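Local coordinates for ParB domain protein nuclease (Sulfolobus solfataricus, PDB 5K5D) that probably takes part in archaeal DNA segregation as a ParB-like, pNOB8-type partition protein, and may have nuclease activity, at residues 15-20 and 68-73; 58-63 and 91-96; 246-251 and 256-261. The protein carries 4 engineered substitutions. All coordinates share one frame; numbering follows the deposited sequence.

Contact 1. Residues 15-20 and 68-73; sequences SIEKLK and IMKKLG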
ATOM      1  N   SER B  15       1.071  26.863 -15.706  1.00 53.55           N
ATOM      2  CA  SER B  15       2.522  26.884 -15.831  1.00 58.32           C
ATOM      3  C   SER B  15       3.088  25.705 -15.054  1.00 56.61           C
ATOM      4  O   SER B  15       2.613  25.384 -13.964  1.00 54.53           O
ATOM      5  CB  SER B  15       3.105  28.200 -15.308  1.00 61.22           C
ATOM      6  OG  SER B  15       3.005  28.290 -13.899  1.00 64.09           O
ATOM      7  N   ILE B  16       4.097  25.057 -15.624  1.00 55.00           N
ATOM      8  CA  ILE B  16       4.628  23.828 -15.050  1.00 52.09           C
ATOM      9  C   ILE B  16       5.156  24.038 -13.629  1.00 50.29           C
ATOM     10  O   ILE B  16       5.183  23.108 -12.823  1.00 52.20           O
ATOM     11  CB  ILE B  16       5.720  23.215 -15.949  1.00 47.17           C
ATOM     12  CG1 ILE B  16       6.058  21.795 -15.493  1.00 41.53           C
ATOM     13  CG2 ILE B  16       6.956  24.105 -15.979  1.00 49.74           C
ATOM     14  CD1 ILE B  16       6.903  21.035 -16.476  1.00 39.12           C
ATOM     15  N   GLU B  17       5.547  25.269 -13.322  1.00 49.55           N
ATOM     16  CA  GLU B  17       6.122  25.582 -12.021  1.00 55.35           C
ATOM     17  C   GLU B  17       5.061  25.997 -11.004  1.00 57.15           C
ATOM     18  O   GLU B  17       5.366  26.236  -9.831  1.00 52.34           O
ATOM     19  CB  GLU B  17       7.181  26.678 -12.162  1.00 61.13           C
ATOM     20  CG  GLU B  17       8.294  26.332 -13.141  1.00 71.17           C
ATOM     21  CD  GLU B  17       9.082  25.107 -12.716  1.00 78.34           C
ATOM     22  OE1 GLU B  17       9.380  24.980 -11.509  1.00 79.84           O
ATOM     23  OE2 GLU B  17       9.400  24.268 -13.586  1.00 79.12           O
ATOM     24  N   LYS B  18       3.813  26.079 -11.451  1.00 55.90           N
ATOM     25  CA  LYS B  18       2.725  26.471 -10.564  1.00 53.96           C
ATOM     26  C   LYS B  18       2.351  25.333  -9.609  1.00 52.90           C
ATOM     27  O   LYS B  18       1.758  25.564  -8.554  1.00 57.39           O
ATOM     28  CB  LYS B  18       1.509  26.918 -11.376  1.00 55.40           C
ATOM     29  CG  LYS B  18       0.408  27.573 -10.553  1.00 52.10           C
ATOM     30  CD  LYS B  18      -0.721  28.061 -11.445  1.00 51.79           C
ATOM     31  CE  LYS B  18      -1.872  28.636 -10.630  1.00 55.32           C
ATOM     32  NZ  LYS B  18      -2.973  29.122 -11.511  1.00 55.56           N
ATOM     33  N   LEU B  19       2.716  24.108  -9.978  1.00 49.51           N
ATOM     34  CA  LEU B  19       2.394  22.925  -9.175  1.00 46.26           C
ATOM     35  C   LEU B  19       3.289  22.775  -7.946  1.00 46.59           C
ATOM     36  O   LEU B  19       4.516  22.736  -8.056  1.00 42.87           O
ATOM     37  CB  LEU B  19       2.466  21.658 -10.031  1.00 43.01           C
ATOM     38  CG  LEU B  19       1.141  21.115 -10.576  1.00 48.05           C
ATOM     39  CD1 LEU B  19       0.001  22.113 -10.378  1.00 41.69           C
ATOM     40  CD2 LEU B  19       1.286  20.715 -12.043  1.00 39.99           C
ATOM     41  N   LYS B  20       2.662  22.688  -6.776  1.00 46.44           N
ATOM     42  CA  LYS B  20       3.383  22.533  -5.521  1.00 39.56           C
ATOM     43  C   LYS B  20       3.381  21.071  -5.106  1.00 42.70           C
ATOM     44  O   LYS B  20       2.369  20.386  -5.231  1.00 45.78           O
ATOM     45  CB  LYS B  20       2.753  23.403  -4.436  1.00 38.38           C
ATOM     46  CG  LYS B  20       2.732  24.881  -4.790  1.00 49.86           C
ATOM     47  CD  LYS B  20       1.584  25.607  -4.109  1.00 63.63           C
ATOM     48  CE  LYS B  20       1.386  26.994  -4.711  1.00 74.10           C
ATOM     49  NZ  LYS B  20       0.107  27.626  -4.272  1.00 78.00           N
ATOM     50  N   ILE B  68       9.734  14.345 -15.271  1.00 40.35           N
ATOM     51  CA  ILE B  68      10.136  14.110 -16.649  1.00 41.68           C
ATOM     52  C   ILE B  68       9.850  15.334 -17.522  1.00 42.04           C
ATOM     53  O   ILE B  68      10.715  15.789 -18.269  1.00 48.41           O
ATOM     54  CB  ILE B  68       9.415  12.883 -17.222  1.00 36.01           C
ATOM     55  CG1 ILE B  68       9.719  11.655 -16.358  1.00 28.64           C
ATOM     56  CG2 ILE B  68       9.810  12.657 -18.672  1.00 40.83           C
ATOM     57  CD1 ILE B  68       8.960  10.409 -16.757  1.00 27.50           C
HETATM   58  N   MSE B  69       8.641  15.872 -17.409  1.00 29.90           N
HETATM   59  CA  MSE B  69       8.226  17.009 -18.222  1.00 45.46           C
HETATM   60  C   MSE B  69       9.054  18.249 -17.921  1.00 50.57           C
HETATM   61  O   MSE B  69       9.321  19.064 -18.806  1.00 47.93           O
HETATM   62  CB  MSE B  69       6.746  17.313 -17.993  1.00 42.54           C
HETATM   63  CG  MSE B  69       5.806  16.258 -18.542  1.00 50.43           C
HETATM   64 SE   MSE B  69       3.953  16.833 -18.405  1.00 68.36          SE
HETATM   65  CE  MSE B  69       3.782  16.788 -16.466  1.00 63.66           C
ATOM     66  N   LYS B  70       9.441  18.390 -16.659  1.00 51.54           N
ATOM     67  CA  LYS B  70      10.290  19.489 -16.237  1.00 51.23           C
ATOM     68  C   LYS B  70      11.630  19.392 -16.969  1.00 52.18           C
ATOM     69  O   LYS B  70      12.162  20.393 -17.450  1.00 53.79           O
ATOM     70  CB  LYS B  70      10.508  19.431 -14.725  1.00 59.33           C
ATOM     71  CG  LYS B  70      10.449  20.778 -14.029  1.00 64.56           C
ATOM     72  CD  LYS B  70       9.018  21.168 -13.705  1.00 63.67           C
ATOM     73  CE  LYS B  70       8.503  20.431 -12.478  1.00 64.09           C
ATOM     74  NZ  LYS B  70       9.094  20.952 -11.211  1.00 61.27           N
ATOM     75  N   LYS B  71      12.160  18.174 -17.059  1.00 40.25           N
ATOM     76  CA  LYS B  71      13.441  17.930 -17.719  1.00 46.23           C
ATOM     77  C   LYS B  71      13.340  17.948 -19.247  1.00 48.33           C
ATOM     78  O   LYS B  71      14.327  18.199 -19.934  1.00 47.56           O
ATOM     79  CB  LYS B  71      14.053  16.611 -17.237  1.00 43.75           C
ATOM     80  CG  LYS B  71      14.517  16.651 -15.790  1.00 45.19           C
ATOM     81  CD  LYS B  71      14.770  15.258 -15.248  1.00 53.76           C
ATOM     82  CE  LYS B  71      15.205  15.316 -13.792  1.00 60.14           C
ATOM     83  NZ  LYS B  71      15.534  13.965 -13.257  1.00 66.95           N
ATOM     84  N   LEU B  72      12.147  17.691 -19.772  1.00 44.54           N
ATOM     85  CA  LEU B  72      11.942  17.686 -21.214  1.00 40.69           C
ATOM     86  C   LEU B  72      11.571  19.065 -21.753  1.00 51.23           C
ATOM     87  O   LEU B  72      11.164  19.201 -22.907  1.00 62.61           O
ATOM     88  CB  LEU B  72      10.887  16.651 -21.612  1.00 53.41           C
ATOM     89  CG  LEU B  72      11.407  15.240 -21.899  1.00 57.61           C
ATOM     90  CD1 LEU B  72      12.311  14.761 -20.777  1.00 62.25           C
ATOM     91  CD2 LEU B  72      10.254  14.268 -22.123  1.00 53.81           C
ATOM     92  N   GLY B  73      11.710  20.086 -20.913  1.00 51.32           N
ATOM     93  CA  GLY B  73      11.483  21.455 -21.338  1.00 52.77           C
ATOM     94  C   GLY B  73      10.050  21.949 -21.232  1.00 60.25           C
ATOM     95  O   GLY B  73       9.795  23.149 -21.363  1.00 60.89           O
TER
HETATM   96  O   HOH W   1       6.393  22.377 -10.263  1.00 45.96           O
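Ile-16 and Glu-17 meet the bent side chain of Lys-70 at the end of helix 63-71. Ile-16 holds CG1 anti to its backbone N (chi1 -168°), and with chi2 also extended the chain runs straight at the helix. Its CD1 ends 3.5 Å from Lys-70 CD and 4.0 Å from Met-69 CB. Met-69 is a selenomethionine, and here it offers its CB rather than its selenium. The methyl of Ile-16 therefore lies between the base of one helix residue and the middle of the next.

Three successive bends, chi2 to chi4, turn the chain of Lys-70 back over Ile-16 toward the loop. Glu-17 brings its carboxylate to the same chain. Its OE2 lies 3.1 Å from Lys-70 CD, against the aliphatic part. The charged ends are not in contact: Glu-17 OE1 and Lys-70 NZ stay 4.0 Å apart, too far for a salt bridge, though the opposite charges probably still attract. Lys-70 NZ instead donates to a water 3.2 Å away. That water in turn donates to Ile-16 O and Leu-19 O, at 2.9 Å each. One water thus ties the ammonium group to two carbonyls of the loop.

Ile-16 and Met-69 are buried, while Glu-17 and Lys-70 are exposed. Phe-74 touches both buried residues, and Met-69 also packs on Val-77 of strand 76-82 and Leu-42 of helix 37-45. The arrangement is a buried apolar contact flanked by an exposed, water-bridged polar group. It joins the loop after edge strand 9-15 to the end of a helix in the ParB-like N-terminal domain.

Contact 2. Residues 58-63 and 91-96; sequences VLIDGY and DKAYEL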
ATOM      1  N   VAL B  58      -1.661  21.731  -5.231  1.00 38.85           N
ATOM      2  CA  VAL B  58      -0.797  20.736  -4.621  1.00 36.26           C
ATOM      3  C   VAL B  58      -0.914  19.450  -5.432  1.00 40.52           C
ATOM      4  O   VAL B  58      -2.008  18.904  -5.598  1.00 43.32           O
ATOM      5  CB  VAL B  58      -1.188  20.462  -3.150  1.00 34.29           C
ATOM      6  CG1 VAL B  58      -0.396  19.290  -2.593  1.00 38.10           C
ATOM      7  CG2 VAL B  58      -0.980  21.701  -2.302  1.00 23.06           C
ATOM      8  N   LEU B  59       0.219  18.985  -5.949  1.00 40.56           N
ATOM      9  CA  LEU B  59       0.271  17.767  -6.743  1.00 37.25           C
ATOM     10  C   LEU B  59      -0.131  16.570  -5.887  1.00 36.29           C
ATOM     11  O   LEU B  59       0.418  16.348  -4.806  1.00 29.38           O
ATOM     12  CB  LEU B  59       1.688  17.563  -7.280  1.00 38.42           C
ATOM     13  CG  LEU B  59       1.870  17.088  -8.723  1.00 37.62           C
ATOM     14  CD1 LEU B  59       2.957  16.026  -8.795  1.00 41.72           C
ATOM     15  CD2 LEU B  59       0.570  16.566  -9.305  1.00 32.48           C
ATOM     16  N   ILE B  60      -1.092  15.795  -6.371  1.00 31.02           N
ATOM     17  CA  ILE B  60      -1.546  14.620  -5.642  1.00 35.91           C
ATOM     18  C   ILE B  60      -0.979  13.373  -6.288  1.00 31.88           C
ATOM     19  O   ILE B  60      -0.413  12.509  -5.618  1.00 34.56           O
ATOM     20  CB  ILE B  60      -3.084  14.536  -5.621  1.00 34.48           C
ATOM     21  CG1 ILE B  60      -3.658  15.667  -4.769  1.00 31.60           C
ATOM     22  CG2 ILE B  60      -3.545  13.183  -5.093  1.00 35.50           C
ATOM     23  CD1 ILE B  60      -5.168  15.676  -4.724  1.00 39.56           C
ATOM     24  N   ASP B  61      -1.133  13.301  -7.603  1.00 28.90           N
ATOM     25  CA  ASP B  61      -0.655  12.174  -8.382  1.00 39.18           C
ATOM     26  C   ASP B  61       0.050  12.649  -9.650  1.00 41.12           C
ATOM     27  O   ASP B  61      -0.475  13.485 -10.384  1.00 37.14           O
ATOM     28  CB  ASP B  61      -1.825  11.282  -8.777  1.00 37.97           C
ATOM     29  CG  ASP B  61      -1.375  10.005  -9.429  1.00 45.65           C
ATOM     30  OD1 ASP B  61      -0.540   9.304  -8.822  1.00 51.78           O
ATOM     31  OD2 ASP B  61      -1.845   9.706 -10.547  1.00 48.67           O
ATOM     32  N   GLY B  62       1.239  12.113  -9.903  1.00 45.17           N
ATOM     33  CA  GLY B  62       1.942  12.391 -11.142  1.00 50.74           C
ATOM     34  C   GLY B  62       3.317  12.989 -10.937  1.00 49.73           C
ATOM     35  O   GLY B  62       3.768  13.808 -11.737  1.00 52.91           O
ATOM     36  N   TYR B  63       3.994  12.571  -9.873  1.00 37.20           N
ATOM     37  CA  TYR B  63       5.279  13.162  -9.514  1.00 34.80           C
ATOM     38  C   TYR B  63       6.406  12.811 -10.481  1.00 36.93           C
ATOM     39  O   TYR B  63       7.217  13.661 -10.837  1.00 38.64           O
ATOM     40  CB  TYR B  63       5.652  12.814  -8.070  1.00 30.10           C
ATOM     41  CG  TYR B  63       4.907  13.668  -7.072  1.00 35.76           C
ATOM     42  CD1 TYR B  63       3.636  13.314  -6.630  1.00 30.87           C
ATOM     43  CD2 TYR B  63       5.461  14.845  -6.596  1.00 33.66           C
ATOM     44  CE1 TYR B  63       2.946  14.105  -5.732  1.00 30.14           C
ATOM     45  CE2 TYR B  63       4.784  15.640  -5.698  1.00 35.30           C
ATOM     46  CZ  TYR B  63       3.527  15.268  -5.268  1.00 37.45           C
ATOM     47  OH  TYR B  63       2.856  16.066  -4.370  1.00 35.80           O
ATOM     48  N   ASP B  91      -7.870  12.504   3.278  1.00 43.49           N
ATOM     49  CA  ASP B  91      -8.542  11.266   2.904  1.00 46.71           C
ATOM     50  C   ASP B  91      -8.900  11.254   1.424  1.00 41.81           C
ATOM     51  O   ASP B  91      -8.836  10.208   0.773  1.00 43.75           O
ATOM     52  CB  ASP B  91      -9.781  11.008   3.777  1.00 56.57           C
ATOM     53  CG  ASP B  91     -10.762  12.168   3.771  1.00 65.44           C
ATOM     54  OD1 ASP B  91     -10.328  13.320   3.981  1.00 70.14           O
ATOM     55  OD2 ASP B  91     -11.973  11.930   3.559  1.00 66.71           O
ATOM     56  N   LYS B  92      -9.260  12.419   0.893  1.00 28.50           N
ATOM     57  CA  LYS B  92      -9.604  12.533  -0.519  1.00 33.62           C
ATOM     58  C   LYS B  92      -8.380  12.379  -1.423  1.00 32.25           C
ATOM     59  O   LYS B  92      -8.455  11.742  -2.474  1.00 33.17           O
ATOM     60  CB  LYS B  92     -10.323  13.851  -0.797  1.00 42.81           C
ATOM     61  CG  LYS B  92     -11.758  13.891  -0.285  1.00 42.00           C
ATOM     62  CD  LYS B  92     -12.400  15.232  -0.578  1.00 47.23           C
ATOM     63  CE  LYS B  92     -13.898  15.200  -0.320  1.00 57.05           C
ATOM     64  NZ  LYS B  92     -14.217  14.869   1.093  1.00 58.35           N
ATOM     65  N   ALA B  93      -7.254  12.955  -1.011  1.00 34.77           N
ATOM     66  CA  ALA B  93      -6.014  12.813  -1.770  1.00 35.20           C
ATOM     67  C   ALA B  93      -5.578  11.353  -1.758  1.00 27.17           C
ATOM     68  O   ALA B  93      -5.169  10.804  -2.779  1.00 23.18           O
ATOM     69  CB  ALA B  93      -4.923  13.700  -1.194  1.00 38.31           C
ATOM     70  N   TYR B  94      -5.679  10.736  -0.586  1.00 26.57           N
ATOM     71  CA  TYR B  94      -5.392   9.319  -0.422  1.00 26.25           C
ATOM     72  C   TYR B  94      -6.195   8.451  -1.386  1.00 29.64           C
ATOM     73  O   TYR B  94      -5.669   7.500  -1.962  1.00 33.92           O
ATOM     74  CB  TYR B  94      -5.672   8.891   1.016  1.00 26.15           C
ATOM     75  CG  TYR B  94      -4.732   9.515   2.019  1.00 36.87           C
ATOM     76  CD1 TYR B  94      -5.173   9.888   3.281  1.00 35.40           C
ATOM     77  CD2 TYR B  94      -3.400   9.733   1.698  1.00 34.82           C
ATOM     78  CE1 TYR B  94      -4.311  10.463   4.195  1.00 36.50           C
ATOM     79  CE2 TYR B  94      -2.533  10.302   2.604  1.00 40.55           C
ATOM     80  CZ  TYR B  94      -2.992  10.666   3.850  1.00 43.14           C
ATOM     81  OH  TYR B  94      -2.123  11.233   4.749  1.00 48.37           O
ATOM     82  N   GLU B  95      -7.470   8.783  -1.565  1.00 38.80           N
ATOM     83  CA  GLU B  95      -8.340   7.978  -2.416  1.00 38.75           C
ATOM     84  C   GLU B  95      -7.960   8.111  -3.880  1.00 37.21           C
ATOM     85  O   GLU B  95      -7.939   7.124  -4.616  1.00 38.35           O
ATOM     86  CB  GLU B  95      -9.810   8.334  -2.182  1.00 38.06           C
ATOM     87  CG  GLU B  95     -10.324   7.816  -0.847  1.00 45.31           C
ATOM     88  CD  GLU B  95     -11.454   8.647  -0.273  1.00 61.19           C
ATOM     89  OE1 GLU B  95     -12.187   9.295  -1.053  1.00 59.83           O
ATOM     90  OE2 GLU B  95     -11.602   8.652   0.968  1.00 68.04           O
ATOM     91  N   LEU B  96      -7.644   9.334  -4.292  1.00 40.13           N
ATOM     92  CA  LEU B  96      -7.201   9.590  -5.656  1.00 34.12           C
ATOM     93  C   LEU B  96      -5.925   8.825  -5.983  1.00 32.92           C
ATOM     94  O   LEU B  96      -5.830   8.195  -7.031  1.00 37.72           O
ATOM     95  CB  LEU B  96      -7.007  11.087  -5.886  1.00 26.64           C
ATOM     96  CG  LEU B  96      -8.318  11.869  -5.918  1.00 28.42           C
ATOM     97  CD1 LEU B  96      -8.060  13.360  -6.074  1.00 24.68           C
ATOM     98  CD2 LEU B  96      -9.199  11.344  -7.044  1.00 25.45           C
TER
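This strand-to-helix core contact belongs to the ParB-like N-terminal domain and is built on a classic beta bulge, where Ile-60 and Asp-61 both face Ile-52 of the adjacent strand 51-53. Ile-60 carries the contact and points toward helix 90-99. Its two branches do different work. CG2, anti to the backbone N, sits 3.7 Å from Ala-93 O and also near Leu-96 CB. CG1 lies beside the backbone N (chi1 -68°), and its extended chi2 carries CD1 against two helix side chains. There Ile-60 CD1 is 3.9 Å from Leu-96 CD1 and 4.1 Å from Ala-93 CB. The small Ala-93 probably allows the close approach: the CA atoms of Ile-60 and Ala-93 are 6.2 Å apart. All three residues are buried, and the side-chain contacts are apolar.

Just beyond the bulge, Gly-62 takes the N-cap position of helix 63-71. Its backbone angles call for glycine. Gly-62 N and Tyr-63 N both bind a citrate, probably from the crystallisation liquor.

Around the contact, Phe-25 of helix 23-26 touches Ala-93, and Phe-84 touches Ile-60. Ile-52 packs on both Ile-60 and Leu-96, so edge strand 59-61, its neighbour and helix 90-99 share one core.

Contact 3. Residues 246-251 and 256-261; sequences DPLITT and KIILND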
ATOM      1  N   ASP B 246      14.896 -14.171   8.559  1.00 46.47           N
ATOM      2  CA  ASP B 246      14.910 -13.688   7.185  1.00 45.46           C
ATOM      3  C   ASP B 246      15.041 -14.828   6.170  1.00 49.93           C
ATOM      4  O   ASP B 246      14.200 -14.961   5.280  1.00 44.04           O
ATOM      5  CB  ASP B 246      16.009 -12.639   6.986  1.00 39.88           C
ATOM      6  CG  ASP B 246      15.851 -11.451   7.916  1.00 44.97           C
ATOM      7  OD1 ASP B 246      14.698 -11.091   8.239  1.00 49.11           O
ATOM      8  OD2 ASP B 246      16.879 -10.875   8.329  1.00 48.93           O
ATOM      9  N   PRO B 247      16.086 -15.666   6.308  1.00 50.68           N
ATOM     10  CA  PRO B 247      16.293 -16.741   5.330  1.00 52.23           C
ATOM     11  C   PRO B 247      15.176 -17.779   5.371  1.00 51.66           C
ATOM     12  O   PRO B 247      14.807 -18.347   4.338  1.00 51.09           O
ATOM     13  CB  PRO B 247      17.624 -17.365   5.768  1.00 52.80           C
ATOM     14  CG  PRO B 247      17.741 -17.036   7.210  1.00 55.39           C
ATOM     15  CD  PRO B 247      17.097 -15.692   7.379  1.00 52.35           C
ATOM     16  N   LEU B 248      14.640 -18.014   6.562  1.00 50.41           N
ATOM     17  CA  LEU B 248      13.573 -18.990   6.748  1.00 52.53           C
ATOM     18  C   LEU B 248      12.290 -18.577   6.032  1.00 50.34           C
ATOM     19  O   LEU B 248      11.454 -19.417   5.712  1.00 50.05           O
ATOM     20  CB  LEU B 248      13.291 -19.166   8.240  1.00 59.57           C
ATOM     21  CG  LEU B 248      12.678 -20.496   8.672  1.00 66.96           C
ATOM     22  CD1 LEU B 248      13.701 -21.613   8.526  1.00 70.24           C
ATOM     23  CD2 LEU B 248      12.189 -20.406  10.106  1.00 68.02           C
ATOM     24  N   ILE B 249      12.135 -17.280   5.782  1.00 50.34           N
ATOM     25  CA  ILE B 249      10.884 -16.756   5.241  1.00 43.11           C
ATOM     26  C   ILE B 249      11.003 -16.233   3.814  1.00 46.39           C
ATOM     27  O   ILE B 249      10.132 -16.479   2.978  1.00 49.11           O
ATOM     28  CB  ILE B 249      10.317 -15.636   6.141  1.00 43.84           C
ATOM     29  CG1 ILE B 249       9.933 -16.200   7.509  1.00 43.43           C
ATOM     30  CG2 ILE B 249       9.118 -14.977   5.485  1.00 36.35           C
ATOM     31  CD1 ILE B 249       9.463 -15.150   8.489  1.00 44.30           C
ATOM     32  N   THR B 250      12.081 -15.506   3.540  1.00 47.17           N
ATOM     33  CA  THR B 250      12.237 -14.834   2.259  1.00 42.78           C
ATOM     34  C   THR B 250      12.735 -15.780   1.188  1.00 49.83           C
ATOM     35  O   THR B 250      12.843 -15.412   0.017  1.00 52.21           O
ATOM     36  CB  THR B 250      13.209 -13.671   2.368  1.00 39.25           C
ATOM     37  OG1 THR B 250      14.537 -14.176   2.555  1.00 39.15           O
ATOM     38  CG2 THR B 250      12.821 -12.788   3.541  1.00 45.40           C
ATOM     39  N   THR B 251      13.040 -17.004   1.591  1.00 52.67           N
ATOM     40  CA  THR B 251      13.534 -17.996   0.653  1.00 58.89           C
ATOM     41  C   THR B 251      12.574 -19.174   0.554  1.00 54.47           C
ATOM     42  O   THR B 251      11.912 -19.540   1.532  1.00 47.08           O
ATOM     43  CB  THR B 251      14.935 -18.497   1.050  1.00 65.40           C
ATOM     44  OG1 THR B 251      15.844 -17.390   1.087  1.00 66.98           O
ATOM     45  CG2 THR B 251      15.439 -19.513   0.045  1.00 68.62           C
ATOM     46  N   LYS B 256       9.946 -24.292   2.942  1.00 44.04           N
ATOM     47  CA  LYS B 256       9.841 -25.742   3.069  1.00 40.69           C
ATOM     48  C   LYS B 256      10.034 -26.171   4.522  1.00 40.14           C
ATOM     49  O   LYS B 256       9.240 -26.938   5.066  1.00 35.18           O
ATOM     50  CB  LYS B 256      10.871 -26.439   2.179  1.00 49.27           C
ATOM     51  CG  LYS B 256      10.503 -26.511   0.703  1.00 51.75           C
ATOM     52  CD  LYS B 256      11.560 -27.280  -0.080  1.00 58.43           C
ATOM     53  CE  LYS B 256      11.068 -27.672  -1.462  1.00 67.25           C
ATOM     54  NZ  LYS B 256       9.963 -28.670  -1.399  1.00 69.98           N
ATOM     55  N   ILE B 257      11.085 -25.661   5.155  1.00 37.27           N
ATOM     56  CA  ILE B 257      11.356 -25.994   6.551  1.00 42.56           C
ATOM     57  C   ILE B 257      10.175 -25.641   7.455  1.00 46.51           C
ATOM     58  O   ILE B 257       9.867 -26.372   8.397  1.00 46.84           O
ATOM     59  CB  ILE B 257      12.634 -25.303   7.068  1.00 47.93           C
ATOM     60  CG1 ILE B 257      13.850 -25.781   6.274  1.00 50.28           C
ATOM     61  CG2 ILE B 257      12.830 -25.582   8.551  1.00 37.21           C
ATOM     62  CD1 ILE B 257      15.085 -24.949   6.504  1.00 49.11           C
ATOM     63  N   ILE B 258       9.507 -24.531   7.151  1.00 47.45           N
ATOM     64  CA  ILE B 258       8.342 -24.093   7.914  1.00 50.14           C
ATOM     65  C   ILE B 258       7.073 -24.851   7.528  1.00 47.81           C
ATOM     66  O   ILE B 258       6.221 -25.114   8.376  1.00 47.83           O
ATOM     67  CB  ILE B 258       8.053 -22.588   7.715  1.00 46.37           C
ATOM     68  CG1 ILE B 258       9.272 -21.738   8.066  1.00 45.82           C
ATOM     69  CG2 ILE B 258       6.859 -22.163   8.554  1.00 34.12           C
ATOM     70  CD1 ILE B 258       8.998 -20.254   7.994  1.00 42.93           C
ATOM     71  N   LEU B 259       6.952 -25.193   6.249  1.00 48.19           N
ATOM     72  CA  LEU B 259       5.696 -25.715   5.708  1.00 50.81           C
ATOM     73  C   LEU B 259       5.657 -27.237   5.574  1.00 54.05           C
ATOM     74  O   LEU B 259       4.747 -27.881   6.092  1.00 55.31           O
ATOM     75  CB  LEU B 259       5.370 -25.047   4.366  1.00 44.63           C
ATOM     76  CG  LEU B 259       5.184 -23.530   4.431  1.00 38.57           C
ATOM     77  CD1 LEU B 259       4.663 -22.977   3.113  1.00 37.20           C
ATOM     78  CD2 LEU B 259       4.252 -23.168   5.576  1.00 32.42           C
ATOM     79  N   ASN B 260       6.635 -27.805   4.875  1.00 60.03           N
ATOM     80  CA  ASN B 260       6.709 -29.255   4.714  1.00 57.63           C
ATOM     81  C   ASN B 260       6.959 -29.958   6.045  1.00 57.60           C
ATOM     82  O   ASN B 260       7.950 -29.695   6.723  1.00 62.58           O
ATOM     83  CB  ASN B 260       7.791 -29.637   3.699  1.00 57.12           C
ATOM     84  CG  ASN B 260       7.705 -31.096   3.265  1.00 62.61           C
ATOM     85  OD1 ASN B 260       7.268 -31.966   4.024  1.00 63.44           O
ATOM     86  ND2 ASN B 260       8.124 -31.368   2.035  1.00 62.52           N
ATOM     87  N   ASP B 261       6.052 -30.858   6.403  1.00 61.50           N
ATOM     88  CA  ASP B 261       6.099 -31.547   7.686  1.00 65.46           C
ATOM     89  C   ASP B 261       7.305 -32.456   7.881  1.00 56.88           C
ATOM     90  O   ASP B 261       7.668 -32.767   9.011  1.00 56.48           O
ATOM     91  CB  ASP B 261       4.821 -32.356   7.894  1.00 75.30           C
ATOM     92  CG  ASP B 261       3.724 -31.544   8.529  1.00 84.87           C
ATOM     93  OD1 ASP B 261       4.010 -30.847   9.526  1.00 86.43           O
ATOM     94  OD2 ASP B 261       2.580 -31.597   8.030  1.00 89.19           O
TER
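Leu-248 lies across Ile-257 at about a right angle and runs obliquely to Ile-258. Its CG is anti to the backbone N (chi1 -155°), which swings the end of the side chain to the second helix. The two methyl branches then part. Leu-248 CD1 lies 4.1 Å from Ile-257 CG2, while Leu-248 CD2 lies 3.8 Å from Ile-258 CG1. The fork of the leucine itself, CG, is 3.7 Å from that same Ile-258 CG1.

Ile-258 points toward helix 242-250 and extends along chi2. Its CD1 reaches the backbone, 3.5 Å from Leu-248 O, and passes Ile-249 CG1 at 4.2 Å. Ile-249 directs its CB away and packs on Trp-204, Leu-205 and Tyr-208 of helix 203-210. Replacing Leu-248 by an alanine would probably open a gap between helices 242-250 and 252-259 and leave Ile-258 without its main partner here.

The contact packs two consecutive helices, joined at Thr-251, against each other. Met-267 of helix 264-271 touches Leu-248, Ile-257 and Ile-258. Across the contact the side chains meet through branched aliphatic groups alone, which suggests that shape fit and exclusion of water, rather than polar pairing, probably hold these faces together.

Contacts 1 and 2 share the ParB-like N-terminal domain, with centres about 17 Å apart. Their segments alternate along the chain: 15-20, 58-63, 68-73, 91-96. Strand 59-61 leads directly into helix 63-71. The two also touch: Lys-20 O and Leu-59 N are 2.7 Å apart, a probable hydrogen bond. Contact 1 packs a helix on the loop after strand 9-15, contact 2 on strand 59-61, the outermost strands of one mixed sheet. Contact 3 comes later, in the Ssol_1539-like second domain, and joins helices only. Its centre lies about 48 Å from that of contact 1 and about 39 Å from that of contact 2. Two distant parts of the chain are thus sampled, one mixed, one helical.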